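Local coordinates for type III chaperone protein ShcA (Pseudomonas syringae pv. tomato, PDB 4G6T) that probably acts as a type III secretion chaperone that binds an effector protein in the bacterial cytoplasm before its export into the plant host cell, at residues H30-M35 / A42-C47; L55-L60 / L94-Q99; A82-G87 / A116-W121. All blocks are in the same frame, centred on the assembly; numbering follows the deposited sequence.

Contact 1: H30-M35 / A42-C47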
loop_
_atom_site.group_PDB
_atom_site.type_symbol
_atom_site.label_atom_id
_atom_site.label_comp_id
_atom_site.label_asym_id
_atom_site.label_seq_id
_atom_site.Cartn_x
_atom_site.Cartn_y
_atom_site.Cartn_z
ATOM N N HIS A 30 4.624 9.604 7.491
ATOM C CA HIS A 30 4.842 8.298 8.097
ATOM C C HIS A 30 5.343 7.327 7.083
ATOM O O HIS A 30 5.434 6.117 7.364
ATOM C CB HIS A 30 3.573 7.802 8.730
ATOM C CG HIS A 30 3.156 8.623 9.901
ATOM N ND1 HIS A 30 3.547 8.332 11.154
ATOM C CD2 HIS A 30 2.381 9.765 9.981
ATOM C CE1 HIS A 30 3.044 9.240 11.996
ATOM N NE2 HIS A 30 2.330 10.121 11.275
ATOM N N GLY A 31 5.697 7.782 5.896
ATOM C CA GLY A 31 6.261 6.901 4.913
ATOM C C GLY A 31 5.242 5.971 4.258
ATOM O O GLY A 31 5.632 4.963 3.632
ATOM N N THR A 32 3.960 6.383 4.233
ATOM C CA THR A 32 2.882 5.579 3.681
ATOM C C THR A 32 2.074 6.308 2.649
ATOM O O THR A 32 1.987 7.558 2.651
ATOM C CB THR A 32 1.977 5.033 4.758
ATOM O OG1 THR A 32 1.164 6.073 5.328
ATOM C CG2 THR A 32 2.807 4.365 5.859
ATOM N N CYS A 33 1.557 5.538 1.721
ATOM C CA CYS A 33 0.708 6.046 0.636
ATOM C C CYS A 33 -0.558 5.209 0.635
ATOM O O CYS A 33 -0.531 4.088 0.136
ATOM C CB CYS A 33 1.385 5.937 -0.730
ATOM S SG CYS A 33 0.327 6.586 -2.078
ATOM N N ASN A 34 -1.683 5.758 1.128
ATOM C CA ASN A 34 -2.971 5.077 1.182
ATOM C C ASN A 34 -3.711 5.275 -0.081
ATOM O O ASN A 34 -3.750 6.437 -0.595
ATOM C CB ASN A 34 -3.816 5.637 2.315
ATOM C CG ASN A 34 -3.258 5.397 3.674
ATOM O OD1 ASN A 34 -2.451 4.478 3.871
ATOM N ND2 ASN A 34 -3.674 6.200 4.639
ATOM N N MET A 35 -4.328 4.234 -0.599
ATOM C CA MET A 35 -5.000 4.253 -1.862
ATOM C C MET A 35 -6.313 3.459 -1.758
ATOM O O MET A 35 -6.452 2.517 -0.966
ATOM C CB MET A 35 -4.178 3.587 -2.938
ATOM C CG MET A 35 -2.899 4.303 -3.292
ATOM S SD MET A 35 -1.916 3.190 -4.359
ATOM C CE MET A 35 -1.157 2.221 -3.054
ATOM N N ALA A 42 -9.002 -1.312 -0.094
ATOM C CA ALA A 42 -8.116 -0.456 0.619
ATOM C C ALA A 42 -6.689 -0.992 0.629
ATOM O O ALA A 42 -6.516 -2.120 1.075
ATOM C CB ALA A 42 -8.608 -0.211 2.035
ATOM N N LEU A 43 -5.716 -0.202 0.175
ATOM C CA LEU A 43 -4.321 -0.678 -0.049
ATOM C C LEU A 43 -3.419 0.430 0.450
ATOM O O LEU A 43 -3.714 1.642 0.354
ATOM C CB LEU A 43 -4.060 -1.040 -1.501
ATOM C CG LEU A 43 -2.866 -1.917 -1.941
ATOM C CD1 LEU A 43 -3.198 -2.766 -3.152
ATOM C CD2 LEU A 43 -1.647 -1.050 -2.248
ATOM N N THR A 44 -2.296 0.071 1.042
ATOM C CA THR A 44 -1.310 1.036 1.470
ATOM C C THR A 44 0.052 0.600 1.016
ATOM O O THR A 44 0.378 -0.596 1.076
ATOM C CB THR A 44 -1.270 1.356 2.955
ATOM O OG1 THR A 44 -2.612 1.690 3.393
ATOM C CG2 THR A 44 -0.416 2.609 3.093
ATOM N N LEU A 45 0.841 1.520 0.502
ATOM C CA LEU A 45 2.275 1.270 0.287
ATOM C C LEU A 45 3.046 1.908 1.419
ATOM O O LEU A 45 2.827 3.097 1.753
ATOM C CB LEU A 45 2.728 1.883 -1.004
ATOM C CG LEU A 45 2.173 1.434 -2.317
ATOM C CD1 LEU A 45 2.757 2.204 -3.487
ATOM C CD2 LEU A 45 2.330 -0.067 -2.521
ATOM N N SER A 46 3.962 1.162 2.048
ATOM C CA SER A 46 4.647 1.607 3.238
ATOM C C SER A 46 6.150 1.404 3.068
ATOM O O SER A 46 6.572 0.284 2.733
ATOM C CB SER A 46 4.160 0.856 4.472
ATOM O OG SER A 46 4.656 1.343 5.709
ATOM N N CYS A 47 6.937 2.465 3.316
ATOM C CA CYS A 47 8.362 2.373 3.113
ATOM C C CYS A 47 9.040 1.910 4.390
ATOM O O CYS A 47 8.950 2.578 5.414
ATOM C CB CYS A 47 8.925 3.777 2.793
ATOM S SG CYS A 47 8.345 4.414 1.238
#
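Met35 and Leu43 lie side by side on one face of a beta hairpin formed by strands 32-37 and 41-48, whose short segments run antiparallel at 168° with their axes 4.6 Å apart. The methionine can be followed outward. Its CB passes 3.9 Å from the carbonyl O of Leu43. CG is anti to Met35's own carbonyl carbon, and after an extended chi2 of 169° the chain bends at chi3, -83°, which turns CE back over the neighbouring strand. There CE meets CD2 of Leu43 at 3.4 Å, tighter than an ordinary carbon contact, and CG of Leu45 at 3.5 Å. A single methyl group is thus set against two leucines that are two residues apart on one strand, and the pair Cys33 and Leu45 continues the same face. Helices 8-19 and 108-127 pack against Leu45 there, and Leu43 also rests on 108-127.

The other face carries Thr32, Asn34, Thr44 and Ser46, with CG2 of Thr32 lying 3.5 Å from OG of Ser46. Residues of another protein chain approach this side, and Met35 itself pairs with a strand of that chain, so the sheet continues beyond the hairpin edge. The backbone register is regular: Cys33 with Leu45 and Met35 with Leu43 are hydrogen-bonded pairs, alternating with the non-hydrogen-bonded pairs Thr32-Ser46 and Asn34-Thr44. Beyond the strand start at Thr32 the pattern extends by one bond, Cys47 N to Gly31 O at 2.8 Å, and CB of Cys47 approaches the same oxygen at 3.6 Å.

Contact 2: L55-L60 / L94-Q99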
loop_
_atom_site.group_PDB
_atom_site.type_symbol
_atom_site.label_atom_id
_atom_site.label_comp_id
_atom_site.label_asym_id
_atom_site.label_seq_id
_atom_site.Cartn_x
_atom_site.Cartn_y
_atom_site.Cartn_z
ATOM N N LEU A 55 6.538 -2.237 1.431
ATOM C CA LEU A 55 5.407 -3.126 1.779
ATOM C C LEU A 55 4.167 -2.701 1.060
ATOM O O LEU A 55 3.874 -1.500 1.030
ATOM C CB LEU A 55 5.178 -3.137 3.248
ATOM C CG LEU A 55 6.386 -3.592 4.090
ATOM C CD1 LEU A 55 6.267 -3.187 5.527
ATOM C CD2 LEU A 55 6.566 -5.068 3.848
ATOM N N LEU A 56 3.481 -3.679 0.520
ATOM C CA LEU A 56 2.120 -3.522 -0.017
ATOM C C LEU A 56 1.198 -4.160 0.991
ATOM O O LEU A 56 1.352 -5.363 1.324
ATOM C CB LEU A 56 1.994 -4.202 -1.342
ATOM C CG LEU A 56 2.707 -3.679 -2.577
ATOM C CD1 LEU A 56 4.154 -3.254 -2.294
ATOM C CD2 LEU A 56 2.664 -4.606 -3.754
ATOM N N ILE A 57 0.214 -3.430 1.502
ATOM C CA ILE A 57 -0.626 -3.897 2.571
ATOM C C ILE A 57 -2.065 -3.668 2.191
ATOM O O ILE A 57 -2.415 -2.586 1.692
ATOM C CB ILE A 57 -0.388 -3.179 3.884
ATOM C CG1 ILE A 57 1.130 -3.099 4.238
ATOM C CG2 ILE A 57 -1.127 -3.859 5.051
ATOM C CD1 ILE A 57 1.528 -2.213 5.389
ATOM N N GLY A 58 -2.888 -4.687 2.347
ATOM C CA GLY A 58 -4.283 -4.596 1.981
ATOM C C GLY A 58 -5.211 -5.032 3.063
ATOM O O GLY A 58 -4.924 -5.926 3.850
ATOM N N LEU A 59 -6.403 -4.431 3.102
ATOM C CA LEU A 59 -7.472 -4.824 4.055
ATOM C C LEU A 59 -8.196 -6.026 3.532
ATOM O O LEU A 59 -8.755 -6.006 2.468
ATOM C CB LEU A 59 -8.468 -3.658 4.272
ATOM C CG LEU A 59 -9.688 -4.059 5.109
ATOM C CD1 LEU A 59 -9.367 -4.554 6.504
ATOM C CD2 LEU A 59 -10.645 -2.825 5.232
ATOM N N LEU A 60 -8.135 -7.176 4.258
ATOM C CA LEU A 60 -8.824 -8.386 3.845
ATOM C C LEU A 60 -10.227 -8.349 4.461
ATOM O O LEU A 60 -10.397 -7.797 5.538
ATOM C CB LEU A 60 -8.099 -9.637 4.377
ATOM C CG LEU A 60 -7.030 -10.168 3.494
ATOM C CD1 LEU A 60 -6.395 -11.307 4.316
ATOM C CD2 LEU A 60 -7.377 -10.616 2.095
ATOM N N LEU A 94 -8.497 -6.589 12.499
ATOM C CA LEU A 94 -8.657 -6.805 11.080
ATOM C C LEU A 94 -7.557 -7.672 10.436
ATOM O O LEU A 94 -6.392 -7.563 10.813
ATOM C CB LEU A 94 -8.666 -5.442 10.377
ATOM C CG LEU A 94 -9.781 -4.486 10.860
ATOM C CD1 LEU A 94 -9.562 -3.118 10.219
ATOM C CD2 LEU A 94 -11.133 -5.034 10.476
ATOM N N TYR A 95 -7.982 -8.500 9.534
ATOM C CA TYR A 95 -7.070 -9.325 8.723
ATOM C C TYR A 95 -6.431 -8.441 7.660
ATOM O O TYR A 95 -7.109 -7.665 6.944
ATOM C CB TYR A 95 -7.735 -10.501 8.102
ATOM C CG TYR A 95 -8.231 -11.511 9.106
ATOM C CD1 TYR A 95 -7.348 -12.318 9.783
ATOM C CD2 TYR A 95 -9.561 -11.648 9.359
ATOM C CE1 TYR A 95 -7.787 -13.259 10.696
ATOM C CE2 TYR A 95 -10.013 -12.617 10.257
ATOM C CZ TYR A 95 -9.110 -13.403 10.915
ATOM O OH TYR A 95 -9.555 -14.362 11.828
ATOM N N HIS A 96 -5.126 -8.611 7.525
ATOM C CA HIS A 96 -4.296 -7.883 6.558
ATOM C C HIS A 96 -3.681 -8.806 5.571
ATOM O O HIS A 96 -3.080 -9.820 5.997
ATOM C CB HIS A 96 -3.203 -7.093 7.229
ATOM C CG HIS A 96 -3.715 -5.979 8.110
ATOM N ND1 HIS A 96 -3.374 -4.658 7.957
ATOM C CD2 HIS A 96 -4.584 -6.035 9.149
ATOM C CE1 HIS A 96 -4.044 -3.912 8.886
ATOM N NE2 HIS A 96 -4.755 -4.748 9.633
ATOM N N ALA A 97 -3.706 -8.467 4.279
ATOM C CA ALA A 97 -2.932 -9.124 3.239
ATOM C C ALA A 97 -1.662 -8.268 3.013
ATOM O O ALA A 97 -1.643 -7.068 3.268
ATOM C CB ALA A 97 -3.711 -9.250 1.972
ATOM N N TYR A 98 -0.551 -8.920 2.651
ATOM C CA TYR A 98 0.695 -8.168 2.520
ATOM C C TYR A 98 1.616 -8.809 1.487
ATOM O O TYR A 98 1.570 -10.059 1.206
ATOM C CB TYR A 98 1.415 -7.998 3.855
ATOM C CG TYR A 98 1.891 -9.341 4.387
ATOM C CD1 TYR A 98 3.190 -9.760 4.095
ATOM C CD2 TYR A 98 1.118 -10.085 5.210
ATOM C CE1 TYR A 98 3.675 -10.943 4.630
ATOM C CE2 TYR A 98 1.589 -11.320 5.702
ATOM C CZ TYR A 98 2.880 -11.723 5.381
ATOM O OH TYR A 98 3.351 -12.959 5.797
ATOM N N GLN A 99 2.453 -7.979 0.875
ATOM C CA GLN A 99 3.569 -8.456 0.033
ATOM C C GLN A 99 4.713 -7.524 0.311
ATOM O O GLN A 99 4.513 -6.326 0.515
ATOM C CB GLN A 99 3.213 -8.471 -1.417
ATOM C CG GLN A 99 4.319 -8.842 -2.415
ATOM C CD GLN A 99 4.897 -10.231 -2.186
ATOM O OE1 GLN A 99 5.434 -10.525 -1.129
ATOM N NE2 GLN A 99 4.637 -11.079 -3.114
HETATM O O HOH W 1 -10.506 -8.189 8.357
#
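Ile57 reaches the imidazole of His96 at its edge: CG2 lies near the ring plane, 3.8 Å from ND1. This methyl is anti to the isoleucine backbone N, while the two side chains cross obliquely. Gly58 O approaches the same ring at a slant. Another protein chain also meets this imidazole, bringing up an aromatic ring whose plane is inclined to that of the imidazole. The two tyrosines behave differently, for both phenol rings lead away from strand 53-59, and of their side chains only CB comes close to the segment 55-60: CB of Tyr95 packs on CB of Leu60 at 3.8 Å, and CB of Tyr98 lies beside the carbonyl O of Leu56.

On the face opposite His96, Gly58 and Ala97 form a hydrogen-bonded pair. CB of Ala97 is met by CG of Leu60 at 3.8 Å and is packed against by Leu118 and Trp121 of helix 108-127. Gly58 N donates to Ala97 O at 2.8 Å along a nearly straight N-H, 171°, yet the donor stands 37° above the carbonyl plane. Leu56 and Gln99 make the other complete hydrogen-bonded pair, and the Gln99 side chain leads away from strand 53-59, its NE2 bonding to Glu114 OE1 and Ala82 O.

At the opposite end the ladder opens. Leu60 N still donates to Tyr95 O at 2.9 Å, but the return bond is replaced by a water that donates to Leu60 O and accepts from Tyr95 N, each at 2.8 Å. The segments run antiparallel at 154°, and the intervening chain contains helices 68-74 and 77-81 and strand 85-88. This is the non-sequential pairing inside the antiparallel sheet of the alpha+beta fold of class I (CesT-family) type III secretion chaperones.

Contact 3: A82-G87 / A116-W121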
loop_
_atom_site.group_PDB
_atom_site.type_symbol
_atom_site.label_atom_id
_atom_site.label_comp_id
_atom_site.label_asym_id
_atom_site.label_seq_id
_atom_site.Cartn_x
_atom_site.Cartn_y
_atom_site.Cartn_z
ATOM N N ALA A 82 5.934 -17.365 -3.061
ATOM C CA ALA A 82 6.456 -16.001 -2.915
ATOM C C ALA A 82 5.375 -14.962 -3.162
ATOM O O ALA A 82 5.688 -13.786 -3.290
ATOM C CB ALA A 82 7.630 -15.745 -3.865
ATOM N N GLY A 83 4.152 -15.411 -3.165
ATOM C CA GLY A 83 2.990 -14.511 -3.256
ATOM C C GLY A 83 2.601 -13.896 -1.973
ATOM O O GLY A 83 3.286 -13.933 -0.973
ATOM N N PRO A 84 1.462 -13.149 -1.981
ATOM C CA PRO A 84 1.062 -12.468 -0.793
ATOM C C PRO A 84 0.719 -13.310 0.413
ATOM O O PRO A 84 0.378 -14.489 0.235
ATOM C CB PRO A 84 -0.255 -11.729 -1.204
ATOM C CG PRO A 84 -0.423 -11.998 -2.597
ATOM C CD PRO A 84 0.601 -12.941 -3.150
ATOM N N GLY A 85 0.820 -12.752 1.558
ATOM C CA GLY A 85 0.519 -13.413 2.805
ATOM C C GLY A 85 -0.738 -12.849 3.411
ATOM O O GLY A 85 -1.391 -11.941 2.833
ATOM N N LEU A 86 -1.060 -13.351 4.581
ATOM C CA LEU A 86 -2.110 -12.785 5.418
ATOM C C LEU A 86 -1.826 -13.034 6.892
ATOM O O LEU A 86 -1.021 -13.941 7.296
ATOM C CB LEU A 86 -3.465 -13.329 4.985
ATOM C CG LEU A 86 -3.888 -14.756 5.299
ATOM C CD1 LEU A 86 -4.204 -14.918 6.809
ATOM C CD2 LEU A 86 -5.076 -15.243 4.443
ATOM N N GLY A 87 -2.452 -12.245 7.731
ATOM C CA GLY A 87 -2.379 -12.394 9.147
ATOM C C GLY A 87 -3.379 -11.492 9.833
ATOM O O GLY A 87 -3.996 -10.638 9.193
ATOM N N ALA A 116 -1.241 -5.969 -8.448
ATOM C CA ALA A 116 -2.363 -6.763 -9.076
ATOM C C ALA A 116 -2.468 -8.105 -8.356
ATOM O O ALA A 116 -3.556 -8.603 -8.065
ATOM C CB ALA A 116 -2.171 -6.940 -10.514
ATOM N N GLY A 117 -1.333 -8.700 -8.047
ATOM C CA GLY A 117 -1.354 -9.988 -7.312
ATOM C C GLY A 117 -2.020 -9.873 -5.974
ATOM O O GLY A 117 -2.790 -10.781 -5.525
ATOM N N LEU A 118 -1.711 -8.837 -5.237
ATOM C CA LEU A 118 -2.270 -8.627 -3.967
ATOM C C LEU A 118 -3.762 -8.430 -4.084
ATOM O O LEU A 118 -4.503 -8.896 -3.238
ATOM C CB LEU A 118 -1.607 -7.418 -3.257
ATOM C CG LEU A 118 -2.070 -7.051 -1.896
ATOM C CD1 LEU A 118 -1.796 -8.210 -0.978
ATOM C CD2 LEU A 118 -1.498 -5.755 -1.392
ATOM N N LEU A 119 -4.169 -7.604 -5.055
ATOM C CA LEU A 119 -5.583 -7.327 -5.239
ATOM C C LEU A 119 -6.352 -8.572 -5.542
ATOM O O LEU A 119 -7.488 -8.700 -5.013
ATOM C CB LEU A 119 -5.777 -6.255 -6.338
ATOM C CG LEU A 119 -5.344 -4.862 -5.874
ATOM C CD1 LEU A 119 -5.031 -3.952 -7.090
ATOM C CD2 LEU A 119 -6.250 -4.168 -4.886
ATOM N N GLU A 120 -5.837 -9.404 -6.422
ATOM C CA GLU A 120 -6.576 -10.628 -6.779
ATOM C C GLU A 120 -6.639 -11.588 -5.576
ATOM O O GLU A 120 -7.672 -12.282 -5.379
ATOM C CB GLU A 120 -6.084 -11.231 -8.021
ATOM C CG GLU A 120 -6.285 -10.324 -9.292
ATOM C CD GLU A 120 -7.681 -9.650 -9.365
ATOM O OE1 GLU A 120 -8.690 -10.381 -9.420
ATOM O OE2 GLU A 120 -7.813 -8.414 -9.270
ATOM N N TRP A 121 -5.601 -11.639 -4.753
ATOM C CA TRP A 121 -5.611 -12.384 -3.487
ATOM C C TRP A 121 -6.675 -11.886 -2.561
ATOM O O TRP A 121 -7.482 -12.674 -2.017
ATOM C CB TRP A 121 -4.191 -12.265 -2.868
ATOM C CG TRP A 121 -3.923 -12.776 -1.478
ATOM C CD1 TRP A 121 -3.697 -12.050 -0.329
ATOM C CD2 TRP A 121 -3.721 -14.155 -1.088
ATOM N NE1 TRP A 121 -3.325 -12.892 0.706
ATOM C CE2 TRP A 121 -3.321 -14.143 0.264
ATOM C CE3 TRP A 121 -3.765 -15.347 -1.786
ATOM C CZ2 TRP A 121 -3.039 -15.352 0.951
ATOM C CZ3 TRP A 121 -3.494 -16.529 -1.102
ATOM C CH2 TRP A 121 -3.178 -16.495 0.244
#
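Pro84 lies over one face of the Trp121 indole, its CB 3.7 Å from the centroid of the five-membered ring and 18° off the ring normal, which meets the geometry of a CH-pi contact. The two side chains slide past each other in opposite directions, and CG of Pro84 comes beside CG and CB of the tryptophan at 3.8 Å. The carbonyl O of Pro84 lies on the same face farther along the indole, 3.6 Å from CZ2, and also accepts a hydrogen bond from Asn77 ND2.

CG of Trp121 is anti to its backbone N (chi1 172°); the indole lies against residues 84-86, where NE1 donates to Gly85 O at 3.0 Å. That bond is bent, 141° at the hydrogen, and its donor stands well above the carbonyl plane. Leu86 crosses the indole at about a right angle, CD2 touching CZ2 at 4.0 Å. One turn earlier on the helix, CD1 of Leu118 meets CB of Pro84 at 3.8 Å, so this carbon is shared between a leucine methyl and an aromatic face.

Helix 108-127 is thereby joined to the start of strand 85-88, outermost in this chain, just after helix 77-81. Gly85 and Gly87 pair by backbone with Tyr98 and His96 of strand 95-102, and Trp125 meets Trp121 edge-to-face farther along the helix.

Contacts 1 and 2 are buried strand pairings in one antiparallel sheet, linked through neighbouring strands 41-48 and 53-59, where Thr44 N probably bonds to Ile57 O and Leu45 packs on Leu56. Contact 3, partly buried and with its centre about 8 Å from that of contact 2, instead joins the last helix to strand 85-88, outermost in this chain, which pairs with strand 95-102 of contact 2. Its chemistry differs accordingly: one indole N-H bond and a proline-aromatic contact, against repeated backbone bonds in the other two. Contacts 1 and 3 lie on opposite sides of the chain's centre, with their centres about 16 Å apart, yet Leu43 touches both Leu118 and Leu119.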